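Local coordinates for protein gene product PA4716 (Pseudomonas aeruginosa, PDB 1U0K) that is of unknown function but belongs to the PhzF family and is probably an isomerase related to the diaminopimelate epimerases, at residues A127-P133 with P157-T162. Residues are numbered along the deposited sequence; the frame is centred on the assembly and turned at random.
Sequences AEFGATP and PRVVST
Extended residues 157-161, with strand 158-161, run antiparallel to 127-133, Phe129 opposite Val160 as a non-hydrogen-bonded pair (CA-CA 4.7 Å). Pro157 CB lies 3.8 Å from Pro133 CG, and a water donates to Pro157 O (3.0 Å) and Pro133 O (2.8 Å). Arg158 (chi3 p) folds its guanidinium across Phe129 CB and donates from NH2 to Gly130 O (2.8 Å); its NH1 bonds Tyr235. Val159 N donates to Ala131 O (3.1 Å) while Val159 O accepts from Gly130 N (2.8 Å): Val159 faces two residues, and with Gly130 at phi/psi -111/-134° the register slips by one, bringing Thr132 nearest Arg158. Leu192 of helix 186-192 packs on Val159 and Ala131. Strand 158-161 lies between 117-129 and 166-170 in the mixed sheet of this PhzF-family fold; helix 222-234 covers the Phe129-Val160 face. There Val160 CG1 sits 4.2 Å over the Phe129 ring centroid, a CH-pi contact (Phe129 chi1 m). Ser161 and Glu128 form a hydrogen-bonded pair: Glu128 N-Ser161 O 2.8 Å, Ser161 N-Glu128 O 3.0 Å. Thr162 leaves the beta conformation (psi 24°), CG2 4.1 Å from Ala127 CB, OG1 bonded to Gln124.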
ATOM      1  N   ALA A 127      13.092  11.012 -25.620  1.00 25.42           N
ATOM      2  CA  ALA A 127      12.109  11.737 -24.844  1.00 25.32           C
ATOM      3  C   ALA A 127      11.449  12.786 -25.718  1.00 25.31           C
ATOM      4  O   ALA A 127      12.098  13.383 -26.580  1.00 25.40           O
ATOM      5  CB  ALA A 127      12.765  12.380 -23.643  1.00 25.27           C
ATOM      6  N   GLU A 128      10.153  12.984 -25.503  1.00 25.10           N
ATOM      7  CA  GLU A 128       9.390  14.020 -26.173  1.00 25.39           C
ATOM      8  C   GLU A 128       9.212  15.196 -25.219  1.00 24.63           C
ATOM      9  O   GLU A 128       8.692  15.031 -24.111  1.00 24.31           O
ATOM     10  CB  GLU A 128       8.030  13.479 -26.603  1.00 26.07           C
ATOM     11  CG  GLU A 128       7.363  14.301 -27.691  1.00 29.15           C
ATOM     12  CD  GLU A 128       5.948  13.840 -28.000  1.00 33.37           C
ATOM     13  OE1 GLU A 128       5.722  12.614 -28.126  1.00 36.38           O
ATOM     14  OE2 GLU A 128       5.056  14.707 -28.118  1.00 36.07           O
ATOM     15  N   PHE A 129       9.665  16.372 -25.649  1.00 23.26           N
ATOM     16  CA  PHE A 129       9.566  17.597 -24.867  1.00 22.23           C
ATOM     17  C   PHE A 129       8.310  18.348 -25.262  1.00 21.89           C
ATOM     18  O   PHE A 129       8.119  18.680 -26.429  1.00 22.14           O
ATOM     19  CB  PHE A 129      10.808  18.470 -25.078  1.00 22.07           C
ATOM     20  CG  PHE A 129      12.033  17.926 -24.414  1.00 20.75           C
ATOM     21  CD1 PHE A 129      12.710  16.846 -24.965  1.00 20.40           C
ATOM     22  CD2 PHE A 129      12.492  18.463 -23.226  1.00 19.94           C
ATOM     23  CE1 PHE A 129      13.827  16.330 -24.352  1.00 20.53           C
ATOM     24  CE2 PHE A 129      13.605  17.952 -22.607  1.00 20.47           C
ATOM     25  CZ  PHE A 129      14.275  16.876 -23.172  1.00 20.25           C
ATOM     26  N   GLY A 130       7.447  18.601 -24.284  1.00 21.09           N
ATOM     27  CA  GLY A 130       6.128  19.139 -24.530  1.00 20.72           C
ATOM     28  C   GLY A 130       5.984  20.558 -24.024  1.00 20.47           C
ATOM     29  O   GLY A 130       6.862  21.398 -24.237  1.00 20.13           O
ATOM     30  N   ALA A 131       4.874  20.819 -23.343  1.00 20.06           N
ATOM     31  CA  ALA A 131       4.502  22.166 -22.948  1.00 19.82           C
ATOM     32  C   ALA A 131       5.526  22.782 -22.010  1.00 19.12           C
ATOM     33  O   ALA A 131       6.235  22.092 -21.279  1.00 18.97           O
ATOM     34  CB  ALA A 131       3.128  22.170 -22.291  1.00 20.07           C
ATOM     35  N   THR A 132       5.597  24.106 -22.072  1.00 18.96           N
ATOM     36  CA  THR A 132       6.362  24.915 -21.146  1.00 18.44           C
ATOM     37  C   THR A 132       5.358  25.805 -20.420  1.00 18.53           C
ATOM     38  O   THR A 132       4.739  26.647 -21.056  1.00 18.71           O
ATOM     39  CB  THR A 132       7.355  25.790 -21.939  1.00 18.61           C
ATOM     40  OG1 THR A 132       8.262  24.956 -22.672  1.00 17.72           O
ATOM     41  CG2 THR A 132       8.253  26.582 -21.016  1.00 17.87           C
ATOM     42  N   PRO A 133       5.161  25.621 -19.115  1.00 19.22           N
ATOM     43  CA  PRO A 133       4.237  26.495 -18.384  1.00 19.56           C
ATOM     44  C   PRO A 133       4.725  27.935 -18.363  1.00 20.21           C
ATOM     45  O   PRO A 133       5.944  28.164 -18.301  1.00 19.77           O
ATOM     46  CB  PRO A 133       4.219  25.907 -16.971  1.00 19.50           C
ATOM     47  CG  PRO A 133       5.415  25.074 -16.866  1.00 19.72           C
ATOM     48  CD  PRO A 133       5.751  24.598 -18.235  1.00 19.50           C
ATOM     49  N   PRO A 157      10.626  24.710 -15.983  1.00 24.77           N
ATOM     50  CA  PRO A 157       9.714  23.578 -15.849  1.00 23.92           C
ATOM     51  C   PRO A 157       9.241  23.183 -17.235  1.00 23.20           C
ATOM     52  O   PRO A 157       8.952  24.047 -18.067  1.00 22.97           O
ATOM     53  CB  PRO A 157       8.576  24.141 -14.994  1.00 24.07           C
ATOM     54  CG  PRO A 157       9.232  25.200 -14.188  1.00 25.08           C
ATOM     55  CD  PRO A 157      10.203  25.845 -15.145  1.00 25.05           C
ATOM     56  N   ARG A 158       9.225  21.884 -17.506  1.00 21.84           N
ATOM     57  CA  ARG A 158       8.730  21.389 -18.772  1.00 21.48           C
ATOM     58  C   ARG A 158       8.129  20.018 -18.646  1.00 20.22           C
ATOM     59  O   ARG A 158       8.513  19.250 -17.786  1.00 19.76           O
ATOM     60  CB  ARG A 158       9.848  21.348 -19.801  1.00 22.07           C
ATOM     61  CG  ARG A 158      10.012  22.686 -20.461  1.00 23.49           C
ATOM     62  CD  ARG A 158      10.670  22.626 -21.738  1.00 24.30           C
ATOM     63  NE  ARG A 158       9.799  22.278 -22.847  1.00 23.50           N
ATOM     64  CZ  ARG A 158      10.275  22.072 -24.059  1.00 23.62           C
ATOM     65  NH1 ARG A 158      11.581  22.175 -24.267  1.00 25.31           N
ATOM     66  NH2 ARG A 158       9.481  21.770 -25.066  1.00 24.24           N
ATOM     67  N   VAL A 159       7.182  19.742 -19.526  1.00 19.68           N
ATOM     68  CA  VAL A 159       6.584  18.422 -19.613  1.00 19.38           C
ATOM     69  C   VAL A 159       7.509  17.591 -20.489  1.00 19.45           C
ATOM     70  O   VAL A 159       7.806  17.974 -21.615  1.00 19.37           O
ATOM     71  CB  VAL A 159       5.180  18.486 -20.206  1.00 19.29           C
ATOM     72  CG1 VAL A 159       4.568  17.077 -20.318  1.00 19.00           C
ATOM     73  CG2 VAL A 159       4.299  19.393 -19.352  1.00 18.92           C
ATOM     74  N   VAL A 160       7.989  16.472 -19.957  1.00 18.93           N
ATOM     75  CA  VAL A 160       8.890  15.578 -20.681  1.00 18.67           C
ATOM     76  C   VAL A 160       8.367  14.155 -20.514  1.00 19.03           C
ATOM     77  O   VAL A 160       7.886  13.792 -19.437  1.00 18.78           O
ATOM     78  CB  VAL A 160      10.337  15.685 -20.170  1.00 18.45           C
ATOM     79  CG1 VAL A 160      11.278  14.878 -21.050  1.00 18.11           C
ATOM     80  CG2 VAL A 160      10.801  17.163 -20.136  1.00 18.45           C
ATOM     81  N   SER A 161       8.463  13.355 -21.574  1.00 19.77           N
ATOM     82  CA  SER A 161       7.788  12.056 -21.625  1.00 20.19           C
ATOM     83  C   SER A 161       8.557  11.024 -22.441  1.00 21.17           C
ATOM     84  O   SER A 161       9.075  11.321 -23.513  1.00 21.02           O
ATOM     85  CB  SER A 161       6.410  12.231 -22.254  1.00 20.53           C
ATOM     86  OG  SER A 161       5.638  11.043 -22.146  1.00 21.20           O
ATOM     87  N   THR A 162       8.633   9.808 -21.917  1.00 21.64           N
ATOM     88  CA  THR A 162       9.004   8.636 -22.708  1.00 22.38           C
ATOM     89  C   THR A 162       7.817   7.667 -22.768  1.00 22.97           C
ATOM     90  O   THR A 162       8.000   6.476 -23.011  1.00 23.71           O
ATOM     91  CB  THR A 162      10.232   7.937 -22.115  1.00 22.43           C
ATOM     92  OG1 THR A 162      10.016   7.663 -20.722  1.00 22.46           O
ATOM     93  CG2 THR A 162      11.446   8.835 -22.135  1.00 22.24           C
TER
HETATM   94  O   HOH W   1       8.504  27.034 -17.926  1.00 26.17           O